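Local coordinates for capsular polysaccharide export system protein KpsC (Thermosulfurimonas dismutans, PDB 6MGB) that probably transfers Kdo from CMP-Kdo in beta(2,4) linkage while building the conserved glycolipid that holds Gram-negative bacterial capsules, at residues 161-166 against 179-184; 242-247 against 260-265. All blocks are in the same frame, centred on the assembly; numbering follows the deposited sequence. Where two conformers were deposited one is given.

Contact 1 of 2, residues 161-166 against 179-184; sequences LIDQTY and DTFREM. With C5P (cytidine-5'-monophosphate), chain D.
OD1 of D163, which lies near the F181 ring, is shared by several backbone N-H groups. L214 N bonds to it, Y213 N adds a weak bond, and N of Q164 reaches OD1 over 2.9 Å in another weak, bent one (137° at the hydrogen). OD2 takes the N-H of A215, so both carboxylate oxygens have partners and the group is held against turning. OD1 approaches CD2 of F181 to 4.2 Å, with the carboxylate and ring planes 74° apart. Q164 meets the same ring at its rim: OE1 lies near the ring plane, 3.5 Å from CZ of F181, while CB of Q164 packs 3.9 Å from that same CZ. NE2 of Q164 donates to D168, which helps fix the rotation of the amide. Y213 stacks on F181. The contact joins the C-terminal end of strand 158-162, in a parallel sheet, to the first turn of helix 180-191, which leads on to the neighbouring strand 196-200; this is a Rossmann-like layout, consistent with the GT-B clan. Next along the helix, M184 turns at its thioether (chi3 73°), carrying CE to 3.8 Å from O of I162. CE also lies 4.4 Å from CB of L161. Nucleotide binding begins where the strand ends: N4 of the cytosine donates to the backbone O of D163 at 2.9 Å, reading the exocyclic amino group through the main chain, and in the conformer given CG2 of I162 packs 3.7 Å from C5 of the base.

Contact 2 of 2, residues 242-247 against 260-265; sequences IYTVSS and VICFGM. With C5P (cytidine-5'-monophosphate), chain D.
I242, Y243 and T244 pair in parallel register with V260, I261 and C262, the two short strands inclined by 22°. I261 N donates to I242 O at 2.9 Å, and I261 O accepts from T244 N in a bond almost as straight. The ladder runs on past the strands, F263 N to T244 O and then G264 N to V245 O at 2.8 Å; G264, with no side chain, fits close against that last carbonyl. On the face carrying Y243 and I261 the two side chains lie side by side. CD1 of I261 sits over one face of the tyrosine ring, 3.9 Å from its centroid and displaced toward the rim, a CH-pi contact that brings it 3.5 Å from CZ of Y243. F263 comes in at the edge of the same ring, its CE1 3.5 Å from CD2 of Y243, while N192 bonds to the phenol oxygen. An alanine at Y243 would probably leave CD1 of I261 and CE1 of F263 facing a gap, and N192 without its phenol partner. On the other face CG2 of T244 packs 4.0 Å from CG1 of V260. Set anti to the backbone N (chi1 -170°), OG1 of T244 accepts from N of S247 at 3.2 Å, an ST motif that shapes the turn after the strand. S247 then caps helix 248-255: its OG accepts from M249 N and donates to O1P of CMP at 2.8 Å, and the helix end would probably favour the phosphate's negative charge. Strand, capped helix and adjacent parallel strand make a beta-alpha-beta unit, with the nucleotide phosphate at the helix N-terminus, as in the Rossmann-like domains of GT-B glycosyltransferases.

Contacts 1 and 2 have their centres about 9 Å apart and share one parallel sheet, in which strands 158-162 and 241-244 are neighbours. The backbone sews them together where I162 N meets Y243 O at 2.9 Å, and beyond the strand ends NE2 of Q164 reaches OG of S246 at 3.0 Å, tying the two loops to each other. Helix 180-191 also spans both: F181 touches V245, and M184 touches Y243 and F263. CMP lies across the two strand ends, its cytosine read by contact 1 and its phosphate bonded by S247 of contact 2, while K200, H202, Q248 and E252 supply further hydrogen bonds to the nucleotide.

Contact 1 of 2, residues 161-166 against 179-184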
loop_
_atom_site.group_PDB
_atom_site.type_symbol
_atom_site.label_atom_id
_atom_site.label_comp_id
_atom_site.label_asym_id
_atom_site.label_seq_id
_atom_site.Cartn_x
_atom_site.Cartn_y
_atom_site.Cartn_z
ATOM N N LEU A 161 -4.019 -11.534 -13.074
ATOM C CA LEU A 161 -3.221 -10.336 -13.300
ATOM C C LEU A 161 -3.895 -9.161 -12.602
ATOM O O LEU A 161 -5.106 -8.967 -12.740
ATOM C CB LEU A 161 -3.068 -10.049 -14.798
ATOM C CG LEU A 161 -2.037 -10.865 -15.588
ATOM C CD1 LEU A 161 -2.132 -12.356 -15.299
ATOM C CD2 LEU A 161 -2.216 -10.606 -17.076
ATOM N N ILE A 162 -3.111 -8.388 -11.855
ATOM C CA ILE A 162 -3.619 -7.251 -11.094
ATOM C C ILE A 162 -3.398 -5.989 -11.917
ATOM O O ILE A 162 -2.267 -5.675 -12.302
ATOM C CB ILE A 162 -2.934 -7.146 -9.721
ATOM C CG1 ILE A 162 -3.192 -8.416 -8.903
ATOM C CG2 ILE A 162 -3.429 -5.908 -8.965
ATOM C CD1 ILE A 162 -2.419 -8.487 -7.603
ATOM N N ASP A 163 -4.479 -5.262 -12.186
ATOM C CA ASP A 163 -4.378 -3.980 -12.865
ATOM C C ASP A 163 -4.304 -2.865 -11.827
ATOM O O ASP A 163 -4.708 -3.030 -10.674
ATOM C CB ASP A 163 -5.571 -3.758 -13.800
ATOM C CG ASP A 163 -5.309 -2.677 -14.838
ATOM O OD1 ASP A 163 -4.131 -2.330 -15.060
ATOM O OD2 ASP A 163 -6.284 -2.172 -15.437
ATOM N N GLN A 164 -3.771 -1.721 -12.249
ATOM C CA GLN A 164 -3.591 -0.577 -11.368
ATOM C C GLN A 164 -4.166 0.669 -12.032
ATOM O O GLN A 164 -4.638 0.632 -13.174
ATOM C CB GLN A 164 -2.110 -0.397 -11.013
ATOM C CG GLN A 164 -1.602 -1.461 -10.056
ATOM C CD GLN A 164 -0.096 -1.450 -9.907
ATOM O OE1 GLN A 164 0.589 -2.380 -10.332
ATOM N NE2 GLN A 164 0.429 -0.395 -9.296
ATOM N N THR A 165 -4.143 1.777 -11.296
ATOM C CA THR A 165 -4.687 3.038 -11.778
ATOM C C THR A 165 -3.605 3.831 -12.492
ATOM O O THR A 165 -2.462 3.902 -12.032
ATOM C CB THR A 165 -5.249 3.872 -10.624
ATOM O OG1 THR A 165 -4.185 4.254 -9.745
ATOM C CG2 THR A 165 -6.293 3.087 -9.846
ATOM N N TYR A 166 -3.970 4.438 -13.615
ATOM C CA TYR A 166 -3.005 5.259 -14.326
ATOM C C TYR A 166 -2.598 6.447 -13.462
ATOM O O TYR A 166 -3.433 7.078 -12.808
ATOM C CB TYR A 166 -3.574 5.741 -15.659
ATOM C CG TYR A 166 -2.509 6.377 -16.506
ATOM C CD1 TYR A 166 -1.797 5.638 -17.439
ATOM C CD2 TYR A 166 -2.179 7.708 -16.338
ATOM C CE1 TYR A 166 -0.805 6.223 -18.199
ATOM C CE2 TYR A 166 -1.190 8.299 -17.091
ATOM C CZ TYR A 166 -0.504 7.554 -18.015
ATOM O OH TYR A 166 0.478 8.158 -18.763
ATOM N N ASP A 179 4.542 0.452 -20.005
ATOM C CA ASP A 179 4.682 -0.708 -20.875
ATOM C C ASP A 179 5.007 -1.984 -20.111
ATOM O O ASP A 179 4.891 -3.075 -20.680
ATOM C CB ASP A 179 5.759 -0.434 -21.929
ATOM C CG ASP A 179 5.550 -1.234 -23.202
ATOM O OD1 ASP A 179 6.486 -1.942 -23.625
ATOM O OD2 ASP A 179 4.440 -1.168 -23.773
ATOM N N THR A 180 5.406 -1.879 -18.839
ATOM C CA THR A 180 5.619 -3.071 -18.024
ATOM C C THR A 180 4.348 -3.903 -17.909
ATOM O O THR A 180 4.419 -5.134 -17.810
ATOM C CB THR A 180 6.113 -2.666 -16.634
ATOM O OG1 THR A 180 7.237 -1.786 -16.766
ATOM C CG2 THR A 180 6.518 -3.892 -15.823
ATOM N N PHE A 181 3.180 -3.258 -17.921
ATOM C CA PHE A 181 1.928 -4.000 -17.824
ATOM C C PHE A 181 1.703 -4.864 -19.060
ATOM O O PHE A 181 1.189 -5.984 -18.957
ATOM C CB PHE A 181 0.769 -3.028 -17.610
ATOM C CG PHE A 181 0.718 -2.457 -16.225
ATOM C CD1 PHE A 181 1.431 -1.315 -15.904
ATOM C CD2 PHE A 181 -0.032 -3.075 -15.238
ATOM C CE1 PHE A 181 1.390 -0.793 -14.624
ATOM C CE2 PHE A 181 -0.076 -2.559 -13.958
ATOM C CZ PHE A 181 0.636 -1.418 -13.651
ATOM N N ARG A 182 2.079 -4.364 -20.239
ATOM C CA ARG A 182 1.983 -5.179 -21.446
ATOM C C ARG A 182 2.955 -6.351 -21.393
ATOM O O ARG A 182 2.599 -7.477 -21.761
ATOM C CB ARG A 182 2.241 -4.324 -22.688
ATOM C CG ARG A 182 2.090 -5.084 -23.997
ATOM C CD ARG A 182 2.083 -4.143 -25.192
ATOM N NE ARG A 182 3.334 -3.400 -25.328
ATOM C CZ ARG A 182 4.401 -3.838 -25.989
ATOM N NH1 ARG A 182 4.390 -5.026 -26.580
ATOM N NH2 ARG A 182 5.490 -3.086 -26.056
ATOM N N GLU A 183 4.186 -6.109 -20.937
ATOM C CA GLU A 183 5.139 -7.203 -20.776
ATOM C C GLU A 183 4.620 -8.237 -19.787
ATOM O O GLU A 183 4.747 -9.446 -20.014
ATOM C CB GLU A 183 6.488 -6.649 -20.315
ATOM C CG GLU A 183 7.593 -7.690 -20.224
ATOM C CD GLU A 183 8.904 -7.105 -19.735
ATOM O OE1 GLU A 183 8.880 -6.031 -19.097
ATOM O OE2 GLU A 183 9.961 -7.718 -19.992
ATOM N N MET A 184 4.029 -7.779 -18.681
ATOM C CA MET A 184 3.480 -8.703 -17.694
ATOM C C MET A 184 2.416 -9.597 -18.311
ATOM O O MET A 184 2.364 -10.801 -18.032
ATOM C CB MET A 184 2.897 -7.921 -16.517
ATOM C CG MET A 184 2.341 -8.791 -15.406
ATOM S SD MET A 184 1.747 -7.825 -14.006
ATOM C CE MET A 184 0.243 -7.137 -14.685
HETATM O O3P C5P D . -1.754 -0.427 -4.572
HETATM P P C5P D . -3.091 -0.299 -5.266
HETATM O O1P C5P D . -2.972 -0.878 -6.673
HETATM O O2P C5P D . -3.728 1.074 -5.358
HETATM O "O5'" C5P D . -4.082 -1.245 -4.460
HETATM C "C5'" C5P D . -4.749 -0.798 -3.290
HETATM C "C4'" C5P D . -5.722 -1.840 -2.801
HETATM O "O4'" C5P D . -6.864 -1.880 -3.697
HETATM C "C3'" C5P D . -5.198 -3.269 -2.797
HETATM O "O3'" C5P D . -4.461 -3.577 -1.626
HETATM C "C2'" C5P D . -6.468 -4.100 -2.945
HETATM O "O2'" C5P D . -7.131 -4.253 -1.699
HETATM C "C1'" C5P D . -7.316 -3.209 -3.853
HETATM N N1 C5P D . -7.182 -3.582 -5.281
HETATM C C2 C5P D . -8.242 -4.398 -5.955
HETATM N N3 C5P D . -8.095 -4.771 -7.406
HETATM C C4 C5P D . -6.926 -4.338 -8.167
HETATM C C5 C5P D . -5.871 -3.526 -7.496
HETATM C C6 C5P D . -6.020 -3.155 -6.046
HETATM O O2 C5P D . -9.191 -4.751 -5.345
HETATM N N4 C5P D . -6.782 -4.702 -9.573
#

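Contact 2 of 2, residues 242-247 against 260-265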
loop_
_atom_site.group_PDB
_atom_site.type_symbol
_atom_site.label_atom_id
_atom_site.label_comp_id
_atom_site.label_asym_id
_atom_site.label_seq_id
_atom_site.Cartn_x
_atom_site.Cartn_y
_atom_site.Cartn_z
ATOM N N ILE A 242 -0.172 -15.164 -8.858
ATOM C CA ILE A 242 -0.621 -13.794 -9.069
ATOM C C ILE A 242 0.474 -13.025 -9.795
ATOM O O ILE A 242 1.663 -13.201 -9.509
ATOM C CB ILE A 242 -0.969 -13.098 -7.735
ATOM C CG1 ILE A 242 -1.865 -13.991 -6.870
ATOM C CG2 ILE A 242 -1.643 -11.759 -7.988
ATOM C CD1 ILE A 242 -3.165 -14.406 -7.526
ATOM N N TYR A 243 0.066 -12.168 -10.730
ATOM C CA TYR A 243 0.972 -11.293 -11.465
ATOM C C TYR A 243 0.663 -9.843 -11.121
ATOM O O TYR A 243 -0.498 -9.425 -11.176
ATOM C CB TYR A 243 0.842 -11.504 -12.974
ATOM C CG TYR A 243 1.422 -12.803 -13.486
ATOM C CD1 TYR A 243 0.729 -13.998 -13.347
ATOM C CD2 TYR A 243 2.652 -12.830 -14.129
ATOM C CE1 TYR A 243 1.253 -15.186 -13.820
ATOM C CE2 TYR A 243 3.183 -14.012 -14.604
ATOM C CZ TYR A 243 2.481 -15.186 -14.449
ATOM O OH TYR A 243 3.010 -16.363 -14.923
ATOM N N THR A 244 1.700 -9.078 -10.774
ATOM C CA THR A 244 1.526 -7.680 -10.403
ATOM C C THR A 244 2.779 -6.895 -10.763
ATOM O O THR A 244 3.885 -7.443 -10.808
ATOM C CB THR A 244 1.230 -7.525 -8.902
ATOM O OG1 THR A 244 0.831 -6.177 -8.624
ATOM C CG2 THR A 244 2.456 -7.874 -8.059
ATOM N N VAL A 245 2.592 -5.601 -11.020
ATOM C CA VAL A 245 3.707 -4.681 -11.219
ATOM C C VAL A 245 4.130 -4.152 -9.857
ATOM O O VAL A 245 5.243 -4.424 -9.392
ATOM C CB VAL A 245 3.334 -3.527 -12.173
ATOM C CG1 VAL A 245 4.470 -2.507 -12.248
ATOM C CG2 VAL A 245 3.013 -4.060 -13.564
ATOM N N SER A 246 3.234 -3.398 -9.197
ATOM C CA SER A 246 3.577 -2.794 -7.913
ATOM C C SER A 246 2.379 -2.610 -6.983
ATOM O O SER A 246 2.475 -1.828 -6.029
ATOM C CB SER A 246 4.236 -1.425 -8.135
ATOM O OG SER A 246 3.326 -0.524 -8.745
ATOM N N SER A 247 1.267 -3.304 -7.217
ATOM C CA SER A 247 0.054 -3.071 -6.448
ATOM C C SER A 247 0.178 -3.614 -5.026
ATOM O O SER A 247 0.815 -4.641 -4.779
ATOM C CB SER A 247 -1.142 -3.723 -7.141
ATOM O OG SER A 247 -2.312 -3.619 -6.351
ATOM N N VAL A 260 3.579 -14.831 -5.852
ATOM C CA VAL A 260 3.435 -13.468 -6.353
ATOM C C VAL A 260 4.617 -13.170 -7.263
ATOM O O VAL A 260 5.774 -13.192 -6.824
ATOM C CB VAL A 260 3.340 -12.453 -5.206
ATOM C CG1 VAL A 260 3.274 -11.032 -5.745
ATOM C CG2 VAL A 260 2.113 -12.747 -4.352
ATOM N N ILE A 261 4.323 -12.888 -8.528
ATOM C CA ILE A 261 5.338 -12.584 -9.529
ATOM C C ILE A 261 5.306 -11.078 -9.755
ATOM O O ILE A 261 4.329 -10.539 -10.289
ATOM C CB ILE A 261 5.095 -13.364 -10.829
ATOM C CG1 ILE A 261 4.937 -14.857 -10.513
ATOM C CG2 ILE A 261 6.242 -13.137 -11.806
ATOM C CD1 ILE A 261 4.573 -15.720 -11.698
ATOM N N CYS A 262 6.372 -10.397 -9.339
ATOM C CA CYS A 262 6.441 -8.941 -9.358
ATOM C C CYS A 262 7.251 -8.471 -10.556
ATOM O O CYS A 262 8.384 -8.919 -10.761
ATOM C CB CYS A 262 7.075 -8.408 -8.071
ATOM S SG CYS A 262 6.151 -8.748 -6.568
ATOM N N PHE A 263 6.675 -7.553 -11.332
ATOM C CA PHE A 263 7.367 -6.962 -12.469
ATOM C C PHE A 263 7.921 -5.576 -12.171
ATOM O O PHE A 263 8.752 -5.080 -12.942
ATOM C CB PHE A 263 6.427 -6.908 -13.676
ATOM C CG PHE A 263 6.173 -8.254 -14.282
ATOM C CD1 PHE A 263 5.492 -9.228 -13.571
ATOM C CD2 PHE A 263 6.639 -8.559 -15.546
ATOM C CE1 PHE A 263 5.270 -10.473 -14.114
ATOM C CE2 PHE A 263 6.414 -9.799 -16.096
ATOM C CZ PHE A 263 5.728 -10.760 -15.379
ATOM N N GLY A 264 7.471 -4.943 -11.088
ATOM C CA GLY A 264 8.147 -3.810 -10.505
ATOM C C GLY A 264 8.823 -4.181 -9.197
ATOM O O GLY A 264 8.986 -5.353 -8.856
ATOM N N MET A 265 9.212 -3.147 -8.450
ATOM C CA MET A 265 9.872 -3.311 -7.156
ATOM C C MET A 265 9.044 -2.617 -6.078
ATOM O O MET A 265 9.443 -1.573 -5.544
ATOM C CB MET A 265 11.296 -2.760 -7.199
ATOM C CG MET A 265 12.099 -2.928 -5.910
ATOM S SD MET A 265 12.285 -4.631 -5.331
ATOM C CE MET A 265 13.018 -5.424 -6.761
HETATM O O3P C5P D . -1.754 -0.427 -4.572
HETATM P P C5P D . -3.091 -0.299 -5.266
HETATM O O1P C5P D . -2.972 -0.878 -6.673
HETATM O O2P C5P D . -3.728 1.074 -5.358
HETATM O "O5'" C5P D . -4.082 -1.245 -4.460
HETATM C "C5'" C5P D . -4.749 -0.798 -3.290
HETATM C "C4'" C5P D . -5.722 -1.840 -2.801
HETATM O "O4'" C5P D . -6.864 -1.880 -3.697
HETATM C "C3'" C5P D . -5.198 -3.269 -2.797
HETATM O "O3'" C5P D . -4.461 -3.577 -1.626
HETATM C "C2'" C5P D . -6.468 -4.100 -2.945
HETATM O "O2'" C5P D . -7.131 -4.253 -1.699
HETATM C "C1'" C5P D . -7.316 -3.209 -3.853
HETATM N N1 C5P D . -7.182 -3.582 -5.281
HETATM C C2 C5P D . -8.242 -4.398 -5.955
HETATM N N3 C5P D . -8.095 -4.771 -7.406
HETATM C C4 C5P D . -6.926 -4.338 -8.167
HETATM C C5 C5P D . -5.871 -3.526 -7.496
HETATM C C6 C5P D . -6.020 -3.155 -6.046
HETATM O O2 C5P D . -9.191 -4.751 -5.345
HETATM N N4 C5P D . -6.782 -4.702 -9.573
#